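Local atomic coordinates of aminopeptidase N family protein (Idiomarina loihiensis L2TR, PDB entry 4FGM), a protein that belongs to the zinc-dependent M61 peptidase family and probably acts as an aminopeptidase, removing residues from the N-terminal ends of peptides. Residues A[201-206]-A[321-326]; A[209-214]-A[277-282]; A[271-276]-A[305-310]. All blocks are in the same frame, centred on the assembly; numbering follows the deposited sequence.

The contacts lead from the surface to the zinc site. Contacts 1 and 2 share helix 197-215, with their centres about 15 Å apart, and Thr-210 of contact 2 packs on Ser-321 of contact 1. Contact 3 joins the helix of the HExxH motif to the segment bearing Glu-307, and its centre is about 9 Å from that of contact 2. Contacts 2 and 3 border the metal: His-277 comes from contact 2, His-273 and Glu-307 from contact 3, where bound maleic acid also reaches the zinc. Gln-211 links these two through a probable hydrogen bond, NE2 to O of Cys-272 at 3.1 Å. Contact 1, about 16 Å from contact 3 between centres, lies away from the site.

Contact 1. Residues A[201-206]-A[321-326]; sequences TADLAK and SGIIDE
The CD1 methyl of Ile-323 lies against the side chains of Asp-203 and Lys-206, one turn apart on helix 197-215. It is 3.8 Å from OD1 of Asp-203 and 3.9 Å from CE of Lys-206, so an apolar tip meets one carboxylate oxygen and the aliphatic part of the lysine. The lysine chain bends about the CG-CD bond (chi3 -85°), which brings CE beside the Ile-323 methyl; the CD of Lys-206 before it lies 3.9 Å from the carbonyl O of Ser-321. These are van der Waals contacts. The polar groups are held from elsewhere: Asp-203 OD2 is hydrogen-bonded to Tyr-264, and Ser-321 OG to the carbonyl of Leu-317. The loop itself is shaped by Gly-322, whose positive phi (80°) closes a Schellman motif at the end of helix 308-320. Asp-325 then caps the start of helix 326-342 through OD1 and the backbone N of Arg-328. The contact thus sets the turn between these two helices against the Asp-203 and Lys-206 side of helix 197-215, while Leu-204 and Ile-323 both reach Leu-268 on helix 262-277 and Thr-201 packs on strand 174-180.

Contact 2. Residues A[209-214]-A[277-282]; sequences ETQISL and HSWNIK. With ZN (zinc ion), chain C.
Just beyond the zinc-binding HExxH motif, formed by His-273, Glu-274 and His-277 on helix 262-277, Trp-279 inserts the six-membered end of its indole against Gln-211 and Ile-212 of helix 197-215. With Glu-307 as the third protein ligand, this is the metal site of the gluzincin type. Trp-279 CH2 meets CG1 of Ile-212 at 4.1 Å, the methylene lying at the ring edge and near its plane. Gln-211 approaches obliquely, its OE1 3.7 Å from CZ3 of Trp-279, and the amide and ring planes are inclined by 40°. Its CB adds a second touch, 4.1 Å from the same CZ3 of Trp-279. Beyond CG the glutamine runs extended (chi2 -159°), which carries the buried amide past the indole to helix 262-277, where NE2 donates to the carbonyl of Cys-272. The indole is itself fixed at its other end, since Trp-279 NE1 bonds to the carbonyl of Glu-217, while Phe-215 stacks on it and Trp-409 meets it edge-to-face. This junction therefore joins helix 197-215 to the loop that leaves the metal-binding helix. In that loop the chain folds back on His-277, whose NE2 binds the zinc ion at 2.0 Å. On the other ring nitrogen, ND1 of His-277 donates to O of Asn-280 at 2.8 Å, the carbonyl oxygen lying in the imidazole plane and the N-H...O angle being 161°, so that the imidazole is gripped at both nitrogens.

Contact 3. Residues A[271-276]-A[305-310]; sequences CCHEYF and FYEGMT. With ZN (zinc ion), chain C; MAE (maleic acid), chain B.
Thr-310 lays its CG2 methyl over the imidazole face of His-273, 3.4 Å from the ring centroid and only 12° off the normal, a close CH-pi contact. The same CG2 is 3.3 Å from the carbonyl O of His-273, and the methyl sits in the corner between the ring and the carbonyl of that one residue. Thr-310 is oriented by its hydroxyl, which donates to the carbonyl of Tyr-306 one turn earlier from above the carbonyl plane. The oxygen also borders Phe-276, with OG1 of Thr-310 at the ring edge, 3.7 Å from CD2 of Phe-276. His-273 swings CG opposite its own backbone N (chi1 -176°), carrying the ring out across Thr-310 to the metal. There NE2 of His-273 binds the zinc ion at 2.3 Å, and Asp-314 OD2 accepts from ND1, a second-shell bond that fixes the rotation of the ring. Glu-307 bends back at chi2 (-54°) to reach the same metal, with OE1 2.2 Å from the zinc ion. His-277 is the other protein ligand, completing the HExxH plus glutamate set of gluzincins. Maleic acid adds its O2 at 2.3 Å from the zinc ion, near the edge of the His-273 ring, while its O1 lies 2.6 Å from OE2 of Glu-307. Glu-274 of the motif also lines this pocket. Around the site, helix 262-277 thus lies against the start of helix 308-320, with helix 197-215 touching Phe-276 through Gln-211 and helix 401-413 covering Phe-276, Phe-305 and selenomethionine Met-309 through Met-405.

Contact 1. Residues A[201-206]-A[321-326]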
loop_
_atom_site.group_PDB
_atom_site.type_symbol
_atom_site.label_atom_id
_atom_site.label_comp_id
_atom_site.label_asym_id
_atom_site.label_seq_id
_atom_site.Cartn_x
_atom_site.Cartn_y
_atom_site.Cartn_z
ATOM N N THR A 201 10.745 3.004 -17.980
ATOM C CA THR A 201 10.348 4.390 -18.078
ATOM C C THR A 201 9.348 4.584 -19.216
ATOM O O THR A 201 8.384 5.343 -19.088
ATOM C CB THR A 201 11.608 5.261 -18.256
ATOM O OG1 THR A 201 11.841 5.992 -17.044
ATOM C CG2 THR A 201 11.481 6.196 -19.428
ATOM N N ALA A 202 9.571 3.882 -20.322
ATOM C CA ALA A 202 8.670 3.963 -21.463
ATOM C C ALA A 202 7.296 3.430 -21.058
ATOM O O ALA A 202 6.270 3.991 -21.448
ATOM C CB ALA A 202 9.224 3.162 -22.632
ATOM N N ASP A 203 7.267 2.346 -20.278
ATOM C CA ASP A 203 5.986 1.806 -19.835
ATOM C C ASP A 203 5.310 2.747 -18.831
ATOM O O ASP A 203 4.086 2.926 -18.869
ATOM C CB ASP A 203 6.153 0.414 -19.213
ATOM C CG ASP A 203 6.466 -0.651 -20.247
ATOM O OD1 ASP A 203 6.113 -0.449 -21.430
ATOM O OD2 ASP A 203 7.051 -1.693 -19.878
ATOM N N LEU A 204 6.098 3.349 -17.938
ATOM C CA LEU A 204 5.526 4.268 -16.959
ATOM C C LEU A 204 4.902 5.467 -17.679
ATOM O O LEU A 204 3.844 5.971 -17.273
ATOM C CB LEU A 204 6.590 4.735 -15.957
ATOM C CG LEU A 204 7.085 3.674 -14.960
ATOM C CD1 LEU A 204 8.160 4.268 -14.042
ATOM C CD2 LEU A 204 5.897 3.154 -14.133
ATOM N N ALA A 205 5.552 5.913 -18.753
ATOM C CA ALA A 205 5.042 7.039 -19.529
ATOM C C ALA A 205 3.644 6.693 -20.034
ATOM O O ALA A 205 2.738 7.524 -19.985
ATOM C CB ALA A 205 5.965 7.345 -20.708
ATOM N N LYS A 206 3.471 5.464 -20.514
ATOM C CA LYS A 206 2.172 5.027 -21.007
ATOM C C LYS A 206 1.144 5.017 -19.886
ATOM O O LYS A 206 0.064 5.602 -20.016
ATOM C CB LYS A 206 2.268 3.633 -21.649
ATOM C CG LYS A 206 2.565 3.674 -23.138
ATOM C CD LYS A 206 2.347 2.328 -23.821
ATOM C CE LYS A 206 3.560 1.420 -23.706
ATOM N NZ LYS A 206 3.355 0.142 -24.449
ATOM N N SER A 321 -4.012 0.627 -20.816
ATOM C CA SER A 321 -2.921 1.353 -21.437
ATOM C C SER A 321 -2.162 0.425 -22.370
ATOM O O SER A 321 -1.199 0.834 -23.020
ATOM C CB SER A 321 -1.983 1.902 -20.366
ATOM O OG SER A 321 -1.583 0.862 -19.492
ATOM N N GLY A 322 -2.596 -0.827 -22.426
ATOM C CA GLY A 322 -1.953 -1.792 -23.300
ATOM C C GLY A 322 -0.666 -2.427 -22.801
ATOM O O GLY A 322 0.121 -2.915 -23.600
ATOM N N ILE A 323 -0.439 -2.424 -21.491
ATOM C CA ILE A 323 0.772 -3.032 -20.948
ATOM C C ILE A 323 0.552 -4.543 -20.833
ATOM O O ILE A 323 1.433 -5.336 -21.170
ATOM C CB ILE A 323 1.124 -2.457 -19.549
ATOM C CG1 ILE A 323 1.287 -0.935 -19.629
ATOM C CG2 ILE A 323 2.408 -3.087 -19.032
ATOM C CD1 ILE A 323 2.374 -0.477 -20.562
ATOM N N ILE A 324 -0.631 -4.931 -20.361
ATOM C CA ILE A 324 -0.981 -6.344 -20.214
ATOM C C ILE A 324 -2.275 -6.666 -20.968
ATOM O O ILE A 324 -3.169 -5.821 -21.066
ATOM C CB ILE A 324 -1.180 -6.728 -18.733
ATOM C CG1 ILE A 324 -2.352 -5.938 -18.149
ATOM C CG2 ILE A 324 0.115 -6.479 -17.951
ATOM C CD1 ILE A 324 -2.760 -6.374 -16.768
ATOM N N ASP A 325 -2.375 -7.880 -21.502
ATOM C CA ASP A 325 -3.569 -8.281 -22.238
ATOM C C ASP A 325 -4.699 -8.653 -21.283
ATOM O O ASP A 325 -4.532 -8.604 -20.065
ATOM C CB ASP A 325 -3.267 -9.461 -23.166
ATOM C CG ASP A 325 -2.799 -10.693 -22.419
ATOM O OD1 ASP A 325 -3.373 -11.011 -21.354
ATOM O OD2 ASP A 325 -1.861 -11.356 -22.910
ATOM N N GLU A 326 -5.847 -9.036 -21.834
ATOM C CA GLU A 326 -6.991 -9.389 -21.005
ATOM C C GLU A 326 -6.806 -10.695 -20.233
ATOM O O GLU A 326 -7.471 -10.914 -19.223
ATOM C CB GLU A 326 -8.272 -9.452 -21.858
ATOM C CG GLU A 326 -8.769 -10.855 -22.211
ATOM C CD GLU A 326 -7.954 -11.519 -23.296
ATOM O OE1 GLU A 326 -6.998 -10.892 -23.799
ATOM O OE2 GLU A 326 -8.275 -12.673 -23.648
#

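Contact 2. Residues A[209-214]-A[277-282]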
loop_
_atom_site.group_PDB
_atom_site.type_symbol
_atom_site.label_atom_id
_atom_site.label_comp_id
_atom_site.label_asym_id
_atom_site.label_seq_id
_atom_site.Cartn_x
_atom_site.Cartn_y
_atom_site.Cartn_z
ATOM N N GLU A 209 0.384 8.685 -18.803
ATOM C CA GLU A 209 -0.409 9.450 -19.753
ATOM C C GLU A 209 -1.859 8.988 -19.686
ATOM O O GLU A 209 -2.780 9.806 -19.716
ATOM C CB GLU A 209 0.155 9.312 -21.168
ATOM C CG GLU A 209 1.359 10.215 -21.384
ATOM C CD GLU A 209 2.005 10.056 -22.745
ATOM O OE1 GLU A 209 2.265 8.901 -23.152
ATOM O OE2 GLU A 209 2.272 11.091 -23.396
ATOM N N THR A 210 -2.062 7.681 -19.569
ATOM C CA THR A 210 -3.414 7.147 -19.468
ATOM C C THR A 210 -4.136 7.767 -18.277
ATOM O O THR A 210 -5.309 8.121 -18.368
ATOM C CB THR A 210 -3.390 5.619 -19.308
ATOM O OG1 THR A 210 -2.909 5.029 -20.519
ATOM C CG2 THR A 210 -4.764 5.083 -19.010
ATOM N N GLN A 211 -3.438 7.920 -17.161
ATOM C CA GLN A 211 -4.072 8.491 -15.980
ATOM C C GLN A 211 -4.360 9.988 -16.121
ATOM O O GLN A 211 -5.460 10.447 -15.787
ATOM C CB GLN A 211 -3.230 8.192 -14.732
ATOM C CG GLN A 211 -3.208 6.686 -14.410
ATOM C CD GLN A 211 -2.842 6.362 -12.969
ATOM O OE1 GLN A 211 -3.246 7.064 -12.038
ATOM N NE2 GLN A 211 -2.094 5.275 -12.777
ATOM N N ILE A 212 -3.389 10.747 -16.625
ATOM C CA ILE A 212 -3.587 12.177 -16.817
ATOM C C ILE A 212 -4.741 12.402 -17.802
ATOM O O ILE A 212 -5.552 13.308 -17.616
ATOM C CB ILE A 212 -2.314 12.851 -17.354
ATOM C CG1 ILE A 212 -1.205 12.764 -16.306
ATOM C CG2 ILE A 212 -2.601 14.301 -17.684
ATOM C CD1 ILE A 212 0.173 13.133 -16.829
ATOM N N SER A 213 -4.814 11.582 -18.847
ATOM C CA SER A 213 -5.899 11.700 -19.817
ATOM C C SER A 213 -7.220 11.408 -19.121
ATOM O O SER A 213 -8.229 12.051 -19.396
ATOM C CB SER A 213 -5.729 10.703 -20.967
ATOM O OG SER A 213 -4.622 11.038 -21.777
ATOM N N LEU A 214 -7.203 10.434 -18.214
ATOM C CA LEU A 214 -8.406 10.045 -17.488
ATOM C C LEU A 214 -9.008 11.201 -16.689
ATOM O O LEU A 214 -10.206 11.476 -16.784
ATOM C CB LEU A 214 -8.097 8.864 -16.562
ATOM C CG LEU A 214 -9.262 8.219 -15.805
ATOM C CD1 LEU A 214 -8.893 6.793 -15.443
ATOM C CD2 LEU A 214 -9.604 9.025 -14.565
ATOM N N HIS A 277 -3.160 7.449 -6.712
ATOM C CA HIS A 277 -3.387 8.044 -5.393
ATOM C C HIS A 277 -3.143 9.561 -5.431
ATOM O O HIS A 277 -3.637 10.297 -4.556
ATOM C CB HIS A 277 -2.475 7.403 -4.335
ATOM C CG HIS A 277 -3.094 6.237 -3.625
ATOM N ND1 HIS A 277 -4.394 6.245 -3.157
ATOM C CD2 HIS A 277 -2.570 5.051 -3.245
ATOM C CE1 HIS A 277 -4.639 5.117 -2.517
ATOM N NE2 HIS A 277 -3.547 4.377 -2.556
ATOM N N SER A 278 -2.369 10.030 -6.416
ATOM C CA SER A 278 -2.101 11.468 -6.530
ATOM C C SER A 278 -3.434 12.204 -6.595
ATOM O O SER A 278 -3.586 13.322 -6.062
ATOM C CB SER A 278 -1.318 11.774 -7.802
ATOM O OG SER A 278 0.038 11.416 -7.626
ATOM N N TRP A 279 -4.391 11.599 -7.292
ATOM C CA TRP A 279 -5.703 12.214 -7.410
ATOM C C TRP A 279 -6.566 11.661 -6.289
ATOM O O TRP A 279 -7.217 12.408 -5.542
ATOM C CB TRP A 279 -6.348 11.845 -8.738
ATOM C CG TRP A 279 -5.741 12.513 -9.910
ATOM C CD1 TRP A 279 -6.142 13.691 -10.490
ATOM C CD2 TRP A 279 -4.636 12.039 -10.679
ATOM N NE1 TRP A 279 -5.352 13.973 -11.589
ATOM C CE2 TRP A 279 -4.423 12.974 -11.728
ATOM C CE3 TRP A 279 -3.806 10.910 -10.591
ATOM C CZ2 TRP A 279 -3.418 12.816 -12.676
ATOM C CZ3 TRP A 279 -2.804 10.745 -11.533
ATOM C CH2 TRP A 279 -2.618 11.694 -12.570
ATOM N N ASN A 280 -6.556 10.344 -6.166
ATOM C CA ASN A 280 -7.368 9.690 -5.158
ATOM C C ASN A 280 -6.643 9.496 -3.836
ATOM O O ASN A 280 -5.756 8.628 -3.744
ATOM C CB ASN A 280 -7.812 8.353 -5.746
ATOM C CG ASN A 280 -9.071 7.788 -5.109
ATOM O OD1 ASN A 280 -9.799 8.488 -4.411
ATOM N ND2 ASN A 280 -9.348 6.502 -5.384
ATOM N N ILE A 281 -6.953 10.378 -2.882
ATOM C CA ILE A 281 -6.380 10.443 -1.537
ATOM C C ILE A 281 -5.421 11.565 -1.229
ATOM O O ILE A 281 -5.273 11.934 -0.053
ATOM C CB ILE A 281 -5.721 9.110 -1.083
ATOM C CG1 ILE A 281 -5.770 9.020 0.450
ATOM C CG2 ILE A 281 -4.238 9.124 -1.405
ATOM C CD1 ILE A 281 -7.158 9.169 1.009
ATOM N N LYS A 282 -4.739 12.063 -2.251
ATOM C CA LYS A 282 -3.811 13.147 -2.002
ATOM C C LYS A 282 -4.531 14.472 -2.207
ATOM O O LYS A 282 -4.271 15.429 -1.465
ATOM C CB LYS A 282 -2.592 13.083 -2.924
ATOM C CG LYS A 282 -1.529 12.086 -2.452
ATOM C CD LYS A 282 -1.626 11.840 -0.947
ATOM C CE LYS A 282 -0.778 12.824 -0.201
ATOM N NZ LYS A 282 -1.300 12.960 1.176
HETATM ZN ZN ZN C . -3.290 2.607 -1.666
#

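Contact 3. Residues A[271-276]-A[305-310]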
loop_
_atom_site.group_PDB
_atom_site.type_symbol
_atom_site.label_atom_id
_atom_site.label_comp_id
_atom_site.label_asym_id
_atom_site.label_seq_id
_atom_site.Cartn_x
_atom_site.Cartn_y
_atom_site.Cartn_z
ATOM N N CYS A 271 3.331 0.995 -9.105
ATOM C CA CYS A 271 3.544 2.378 -9.534
ATOM C C CYS A 271 2.224 3.005 -9.954
ATOM O O CYS A 271 1.925 4.145 -9.604
ATOM C CB CYS A 271 4.515 2.445 -10.710
ATOM S SG CYS A 271 6.155 1.825 -10.348
ATOM N N CYS A 272 1.443 2.244 -10.710
ATOM C CA CYS A 272 0.146 2.696 -11.184
ATOM C C CYS A 272 -0.758 3.022 -9.993
ATOM O O CYS A 272 -1.546 3.966 -10.034
ATOM C CB CYS A 272 -0.493 1.601 -12.036
ATOM S SG CYS A 272 -2.070 2.041 -12.758
ATOM N N HIS A 273 -0.624 2.228 -8.936
ATOM C CA HIS A 273 -1.415 2.387 -7.726
ATOM C C HIS A 273 -1.065 3.692 -6.985
ATOM O O HIS A 273 -1.952 4.472 -6.609
ATOM C CB HIS A 273 -1.178 1.179 -6.809
ATOM C CG HIS A 273 -2.008 1.181 -5.565
ATOM N ND1 HIS A 273 -3.169 0.447 -5.445
ATOM C CD2 HIS A 273 -1.850 1.830 -4.388
ATOM C CE1 HIS A 273 -3.691 0.640 -4.246
ATOM N NE2 HIS A 273 -2.910 1.476 -3.585
ATOM N N GLU A 274 0.225 3.935 -6.773
ATOM C CA GLU A 274 0.633 5.138 -6.059
ATOM C C GLU A 274 0.330 6.401 -6.865
ATOM O O GLU A 274 -0.117 7.408 -6.314
ATOM C CB GLU A 274 2.123 5.068 -5.722
ATOM C CG GLU A 274 2.546 3.836 -4.915
ATOM C CD GLU A 274 1.657 3.563 -3.713
ATOM O OE1 GLU A 274 1.077 4.517 -3.160
ATOM O OE2 GLU A 274 1.543 2.390 -3.305
ATOM N N TYR A 275 0.565 6.330 -8.173
ATOM C CA TYR A 275 0.322 7.453 -9.076
ATOM C C TYR A 275 -1.154 7.852 -9.023
ATOM O O TYR A 275 -1.487 9.031 -8.886
ATOM C CB TYR A 275 0.703 7.063 -10.506
ATOM C CG TYR A 275 0.905 8.230 -11.455
ATOM C CD1 TYR A 275 2.005 9.081 -11.319
ATOM C CD2 TYR A 275 0.020 8.457 -12.517
ATOM C CE1 TYR A 275 2.222 10.118 -12.215
ATOM C CE2 TYR A 275 0.230 9.495 -13.420
ATOM C CZ TYR A 275 1.331 10.318 -13.267
ATOM O OH TYR A 275 1.565 11.319 -14.175
ATOM N N PHE A 276 -2.035 6.863 -9.123
ATOM C CA PHE A 276 -3.473 7.105 -9.081
ATOM C C PHE A 276 -3.843 7.829 -7.789
ATOM O O PHE A 276 -4.719 8.710 -7.768
ATOM C CB PHE A 276 -4.231 5.779 -9.129
ATOM C CG PHE A 276 -5.700 5.926 -9.416
ATOM C CD1 PHE A 276 -6.146 6.152 -10.717
ATOM C CD2 PHE A 276 -6.636 5.871 -8.388
ATOM C CE1 PHE A 276 -7.501 6.315 -10.992
ATOM C CE2 PHE A 276 -8.001 6.032 -8.652
ATOM C CZ PHE A 276 -8.433 6.259 -9.959
ATOM N N PHE A 305 -13.316 3.282 -0.695
ATOM C CA PHE A 305 -13.271 4.064 -1.912
ATOM C C PHE A 305 -11.839 4.497 -2.223
ATOM O O PHE A 305 -11.325 4.262 -3.325
ATOM C CB PHE A 305 -14.202 5.282 -1.774
ATOM C CG PHE A 305 -14.121 6.249 -2.926
ATOM C CD1 PHE A 305 -13.171 7.279 -2.931
ATOM C CD2 PHE A 305 -14.973 6.113 -4.019
ATOM C CE1 PHE A 305 -13.073 8.160 -4.014
ATOM C CE2 PHE A 305 -14.887 6.984 -5.107
ATOM C CZ PHE A 305 -13.933 8.014 -5.108
ATOM N N TYR A 306 -11.185 5.110 -1.246
ATOM C CA TYR A 306 -9.827 5.586 -1.449
ATOM C C TYR A 306 -8.799 4.486 -1.682
ATOM O O TYR A 306 -7.800 4.699 -2.366
ATOM C CB TYR A 306 -9.441 6.511 -0.294
ATOM C CG TYR A 306 -10.159 7.825 -0.438
ATOM C CD1 TYR A 306 -9.852 8.685 -1.499
ATOM C CD2 TYR A 306 -11.226 8.160 0.392
ATOM C CE1 TYR A 306 -10.597 9.838 -1.734
ATOM C CE2 TYR A 306 -11.981 9.312 0.163
ATOM C CZ TYR A 306 -11.660 10.143 -0.907
ATOM O OH TYR A 306 -12.421 11.255 -1.179
ATOM N N GLU A 307 -9.043 3.307 -1.127
ATOM C CA GLU A 307 -8.131 2.199 -1.356
ATOM C C GLU A 307 -8.761 1.243 -2.366
ATOM O O GLU A 307 -8.075 0.732 -3.254
ATOM C CB GLU A 307 -7.813 1.464 -0.050
ATOM C CG GLU A 307 -6.857 2.216 0.875
ATOM C CD GLU A 307 -5.559 2.614 0.188
ATOM O OE1 GLU A 307 -5.311 2.143 -0.934
ATOM O OE2 GLU A 307 -4.784 3.393 0.774
ATOM N N GLY A 308 -10.074 1.032 -2.240
ATOM C CA GLY A 308 -10.794 0.137 -3.135
ATOM C C GLY A 308 -10.729 0.488 -4.612
ATOM O O GLY A 308 -10.318 -0.348 -5.424
HETATM N N MSE A 309 -11.135 1.711 -4.966
HETATM C CA MSE A 309 -11.113 2.151 -6.362
HETATM C C MSE A 309 -9.699 2.026 -6.921
HETATM O O MSE A 309 -9.494 1.541 -8.044
HETATM C CB MSE A 309 -11.566 3.616 -6.487
HETATM C CG MSE A 309 -12.941 3.944 -5.903
HETATM SE SE MSE A 309 -14.446 2.939 -6.657
HETATM C CE MSE A 309 -14.850 1.830 -5.133
ATOM N N THR A 310 -8.726 2.469 -6.128
ATOM C CA THR A 310 -7.325 2.420 -6.528
ATOM C C THR A 310 -6.869 0.975 -6.745
ATOM O O THR A 310 -6.074 0.689 -7.643
ATOM C CB THR A 310 -6.430 3.066 -5.459
ATOM O OG1 THR A 310 -7.000 4.324 -5.063
ATOM C CG2 THR A 310 -5.015 3.284 -6.006
HETATM ZN ZN ZN C . -3.290 2.607 -1.666
HETATM C C1 MAE B . -1.407 2.043 0.151
HETATM O O1 MAE B . -2.518 2.074 0.786
HETATM O O2 MAE B . -1.230 2.874 -0.769
HETATM C C2 MAE B . -0.391 1.058 0.587
HETATM C C3 MAE B . 0.381 1.007 1.669
HETATM C C4 MAE B . 0.412 1.970 2.764
HETATM O O3 MAE B . -0.257 3.019 2.839
HETATM O O4 MAE B . 1.163 1.648 3.708
#